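NUDIX hydrolase (Alicyclobacillus acidocaldarius subsp. acidocaldarius, PDB 3QSJ) probably hydrolyses phosphorus-containing acid anhydrides, and binds a divalent metal ion, calcium in this crystal. Local coordinates at residues V26-R30 / F41-P45; A202-L207 / T219-G223. Where two conformers were deposited one is given. Residue numbers count along the deposited sequence, not the author numbering.

Contact 1: V26-R30 / F41-P45; sequences VLVVR and FVAFP
Segment 26-30, within strand 24-31, runs antiparallel to the start of strand 42-48, its hairpin partner. At its first residue, Val26 (chi1 p) lays CG2 3.7 Å from Phe44 CE1. Leu27 follows with its carbonyl O 3.5 Å from Phe44 CD1, at the ring edge. Val28 sets CG1 3.6 Å from Phe44 CE1; Phe44 (chi1 m) starts away from the strand but swings its ring back to both valines. Val29 forms the hydrogen-bonded pair with Ala43: Val29 N to Ala43 O is 2.9 Å, Ala43 N to Val29 O 3.0 Å, CA to CA 5.6 Å. Its CG1 lies 4.3 Å from Pro45 CG, where both side chains also touch Glu86, a calcium ligand. Arg30 and Val42 make the next, non-hydrogen-bonded pair, CA atoms 4.4 Å apart; Arg30 (chi1 and chi2 t) carries its guanidinium away to a salt bridge with Asp175. Two backbone hydrogen bonds thus set the register of this Nudix-domain hairpin, apolar contacts complete the pairing, and Pro45 leads directly into the calcium ligand Gly46.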
# COMPACT_ATOMS: atom_id res chain seq x y z
N VAL A 26 -7.95 -6.17 6.39
CA VAL A 26 -7.05 -5.33 5.58
C VAL A 26 -6.42 -4.27 6.47
O VAL A 26 -7.06 -3.86 7.45
CB VAL A 26 -7.87 -4.71 4.40
CG1 VAL A 26 -9.06 -3.85 4.88
CG2 VAL A 26 -6.97 -3.95 3.42
N LEU A 27 -5.20 -3.79 6.13
CA LEU A 27 -4.55 -2.76 6.91
C LEU A 27 -5.02 -1.41 6.39
O LEU A 27 -4.89 -1.08 5.18
CB LEU A 27 -3.02 -2.84 6.76
CG LEU A 27 -2.31 -3.88 7.61
CD1 LEU A 27 -0.83 -3.89 7.25
CD2 LEU A 27 -2.46 -3.54 9.12
N VAL A 28 -5.55 -0.62 7.28
CA VAL A 28 -5.95 0.72 6.87
C VAL A 28 -5.29 1.68 7.81
O VAL A 28 -4.88 1.30 8.92
CB VAL A 28 -7.49 0.92 6.83
CG1 VAL A 28 -8.12 0.12 5.69
CG2 VAL A 28 -8.14 0.59 8.17
N VAL A 29 -5.21 2.93 7.38
CA VAL A 29 -4.66 4.02 8.21
C VAL A 29 -5.61 5.21 8.18
O VAL A 29 -6.42 5.34 7.25
CB VAL A 29 -3.25 4.42 7.74
CG1 VAL A 29 -2.29 3.20 7.83
CG2 VAL A 29 -3.28 5.01 6.32
N ARG A 30 -5.52 6.11 9.18
CA ARG A 30 -6.33 7.32 9.11
C ARG A 30 -5.42 8.54 9.22
O ARG A 30 -4.61 8.60 10.12
CB ARG A 30 -7.40 7.36 10.22
CG ARG A 30 -8.18 8.69 10.16
CD ARG A 30 -9.34 8.72 11.13
NE ARG A 30 -8.90 8.60 12.52
CZ ARG A 30 -9.76 8.51 13.52
NH1 ARG A 30 -11.06 8.60 13.29
NH2 ARG A 30 -9.32 8.35 14.76
N PHE A 41 -9.37 11.35 6.71
CA PHE A 41 -9.71 10.33 5.70
C PHE A 41 -9.07 8.96 6.04
O PHE A 41 -7.92 8.92 6.52
CB PHE A 41 -9.24 10.74 4.29
CG PHE A 41 -10.22 11.58 3.51
CD1 PHE A 41 -10.70 11.15 2.27
CD2 PHE A 41 -10.71 12.78 4.02
CE1 PHE A 41 -11.60 11.94 1.54
CE2 PHE A 41 -11.62 13.57 3.29
CZ PHE A 41 -12.07 13.13 2.06
N VAL A 42 -9.80 7.88 5.79
CA VAL A 42 -9.25 6.54 5.95
C VAL A 42 -8.74 6.15 4.56
O VAL A 42 -9.29 6.60 3.54
CB VAL A 42 -10.24 5.51 6.54
CG1 VAL A 42 -10.59 5.86 8.00
CG2 VAL A 42 -11.52 5.38 5.69
N ALA A 43 -7.66 5.36 4.52
CA ALA A 43 -7.07 4.90 3.28
C ALA A 43 -6.15 3.71 3.53
O ALA A 43 -5.99 3.22 4.65
CB ALA A 43 -6.27 6.05 2.64
N PHE A 44 -5.53 3.28 2.47
CA PHE A 44 -4.52 2.25 2.60
C PHE A 44 -3.17 2.98 2.53
O PHE A 44 -3.08 4.09 2.00
CB PHE A 44 -4.62 1.24 1.44
CG PHE A 44 -6.02 0.66 1.27
CD1 PHE A 44 -6.59 -0.13 2.27
CD2 PHE A 44 -6.76 0.93 0.12
CE1 PHE A 44 -7.90 -0.60 2.14
CE2 PHE A 44 -8.07 0.46 -0.01
CZ PHE A 44 -8.64 -0.29 1.00
N PRO A 45 -2.08 2.35 2.99
CA PRO A 45 -0.76 2.98 2.88
C PRO A 45 -0.40 3.26 1.44
O PRO A 45 -0.75 2.47 0.55
CB PRO A 45 0.20 1.92 3.50
CG PRO A 45 -0.69 1.14 4.45
CD PRO A 45 -2.01 1.02 3.66

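Contact 2: A202-L207 / T219-G223; sequences AVLKAL and TLSIG
Ile222, Leu220 and Ala206 carry most of this contact, in which an irregular, extended segment, 219-223, lies against one side of a helical turn and a half, 202-207. The helix is regular, with Ala206 N bonded to Ala202 O at 3.1 Å and Leu207 N to Val203 O at 2.9 Å. Across the gap the backbones stay well apart: the nearest CA atoms are those of Val203 and Ile222, 6.5 Å, and of Ala206 and Leu220, 6.9 Å.

Ile222 points at the helix with chi1 near -28°, between wells, and chi2 m. Its CG2 meets Ala202 CB at 3.5 Å, its CD1 meets Ala206 CB at 3.5 Å, and its CG1 lies 3.9 Å from Val203 CG2. The small side chains of Ala202 and Ala206, one turn apart, let the isoleucine come this close. Leu220, with chi1 near -140° and chi2 p, reaches further along the helix: CD1 is 3.8 Å from Ala206 CB, and CD2 is 3.8 Å from Leu207 CD2. Ala206 is therefore touched by both hydrophobic residues, while Ser221 between them turns its side chain away, the alternation expected of an extended chain.

The same segment is tied to strand 137-143 by a backbone hydrogen bond between Ile222 and Ile139 and by a side-chain bond from Arg137 NE to the carbonyl O of Leu220. The helix, by contrast, is met through van der Waals contacts, without a hydrogen bond. The result is a C-terminal tail, following helix 213-219, that bridges helix 198-209 and strand 137-143 of the mixed sheet in the Nudix alpha/beta fold.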
# COMPACT_ATOMS: atom_id res chain seq x y z
N ALA A 202 -14.22 1.24 -3.43
CA ALA A 202 -14.32 0.22 -4.47
C ALA A 202 -13.40 -0.98 -4.13
O ALA A 202 -13.81 -2.13 -4.31
CB ALA A 202 -14.01 0.83 -5.83
N VAL A 203 -12.24 -0.74 -3.48
CA VAL A 203 -11.40 -1.87 -3.03
C VAL A 203 -12.09 -2.63 -1.91
O VAL A 203 -12.14 -3.86 -1.94
CB VAL A 203 -9.98 -1.42 -2.57
CG1 VAL A 203 -9.20 -2.59 -1.89
CG2 VAL A 203 -9.18 -0.85 -3.75
N LEU A 204 -12.64 -1.92 -0.91
CA LEU A 204 -13.35 -2.57 0.20
C LEU A 204 -14.52 -3.42 -0.27
O LEU A 204 -14.66 -4.56 0.18
CB LEU A 204 -13.77 -1.57 1.25
CG LEU A 204 -12.64 -0.78 1.89
CD1 LEU A 204 -13.22 0.42 2.60
CD2 LEU A 204 -11.78 -1.68 2.86
N LYS A 205 -15.32 -2.92 -1.22
CA LYS A 205 -16.44 -3.69 -1.76
C LYS A 205 -15.92 -4.95 -2.47
O LYS A 205 -16.55 -6.02 -2.35
CB LYS A 205 -17.26 -2.87 -2.78
CG LYS A 205 -18.04 -1.72 -2.20
CD LYS A 205 -18.78 -0.98 -3.35
CE LYS A 205 -19.58 0.20 -2.85
NZ LYS A 205 -19.79 1.21 -3.91
N ALA A 206 -14.77 -4.84 -3.20
CA ALA A 206 -14.17 -5.99 -3.93
C ALA A 206 -13.75 -7.03 -2.92
O ALA A 206 -14.01 -8.21 -3.11
CB ALA A 206 -12.97 -5.55 -4.77
N LEU A 207 -13.10 -6.61 -1.84
CA LEU A 207 -12.68 -7.52 -0.76
C LEU A 207 -13.88 -8.20 -0.06
O LEU A 207 -13.84 -9.40 0.23
CB LEU A 207 -11.88 -6.72 0.27
CG LEU A 207 -10.48 -6.26 -0.18
CD1 LEU A 207 -9.80 -5.48 0.95
CD2 LEU A 207 -9.62 -7.44 -0.65
N THR A 219 -7.92 -13.10 -8.49
CA THR A 219 -9.03 -12.56 -9.26
C THR A 219 -9.29 -11.09 -9.01
O THR A 219 -10.02 -10.49 -9.82
CB THR A 219 -10.37 -13.25 -8.84
OG1 THR A 219 -10.66 -12.94 -7.46
CG2 THR A 219 -10.40 -14.73 -9.05
N LEU A 220 -8.81 -10.54 -7.89
CA LEU A 220 -9.21 -9.16 -7.61
C LEU A 220 -8.88 -8.18 -8.69
O LEU A 220 -7.76 -8.11 -9.20
CB LEU A 220 -8.71 -8.65 -6.24
CG LEU A 220 -9.74 -7.80 -5.49
CD1 LEU A 220 -10.81 -8.69 -4.86
CD2 LEU A 220 -9.01 -7.00 -4.39
N SER A 221 -9.87 -7.34 -8.97
CA SER A 221 -9.69 -6.28 -9.95
C SER A 221 -10.74 -5.24 -9.73
O SER A 221 -11.95 -5.55 -9.67
CB SER A 221 -9.84 -6.83 -11.37
OG SER A 221 -10.05 -5.77 -12.28
N ILE A 222 -10.31 -3.98 -9.64
CA ILE A 222 -11.23 -2.86 -9.49
C ILE A 222 -11.39 -2.20 -10.88
O ILE A 222 -10.41 -1.69 -11.44
CB ILE A 222 -10.75 -1.85 -8.41
CG1 ILE A 222 -9.88 -2.46 -7.27
CG2 ILE A 222 -11.92 -1.03 -7.88
CD1 ILE A 222 -10.50 -3.58 -6.35
N GLY A 223 -12.59 -2.27 -11.44
CA GLY A 223 -12.92 -1.67 -12.73
C GLY A 223 -13.54 -0.32 -12.41
O GLY A 223 -14.23 -0.23 -11.38

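Overall arrangement
Contact 1, its centre about 9 Å from the centre of the chain, is mostly buried, whereas contact 2, about 14 Å from it, is only partly buried. The first pairs two strands through main-chain hydrogen bonds as well as side chains; the second joins a helix to an irregular tail by van der Waals packing of side chains, without hydrogen bonds. They nevertheless meet, their centres 15 Å apart: Phe44 CE2 is 3.7 Å from Val203 CB, and Val26 CG1 is 4.0 Å from Leu204 CD2. Helix 198-209 thus joins the two: Val203 and Leu207 touch both the hairpin and the tail. Contact 1 borders the calcium site, while Val203 of contact 2 is about 12 Å, between side chains, from Gly46.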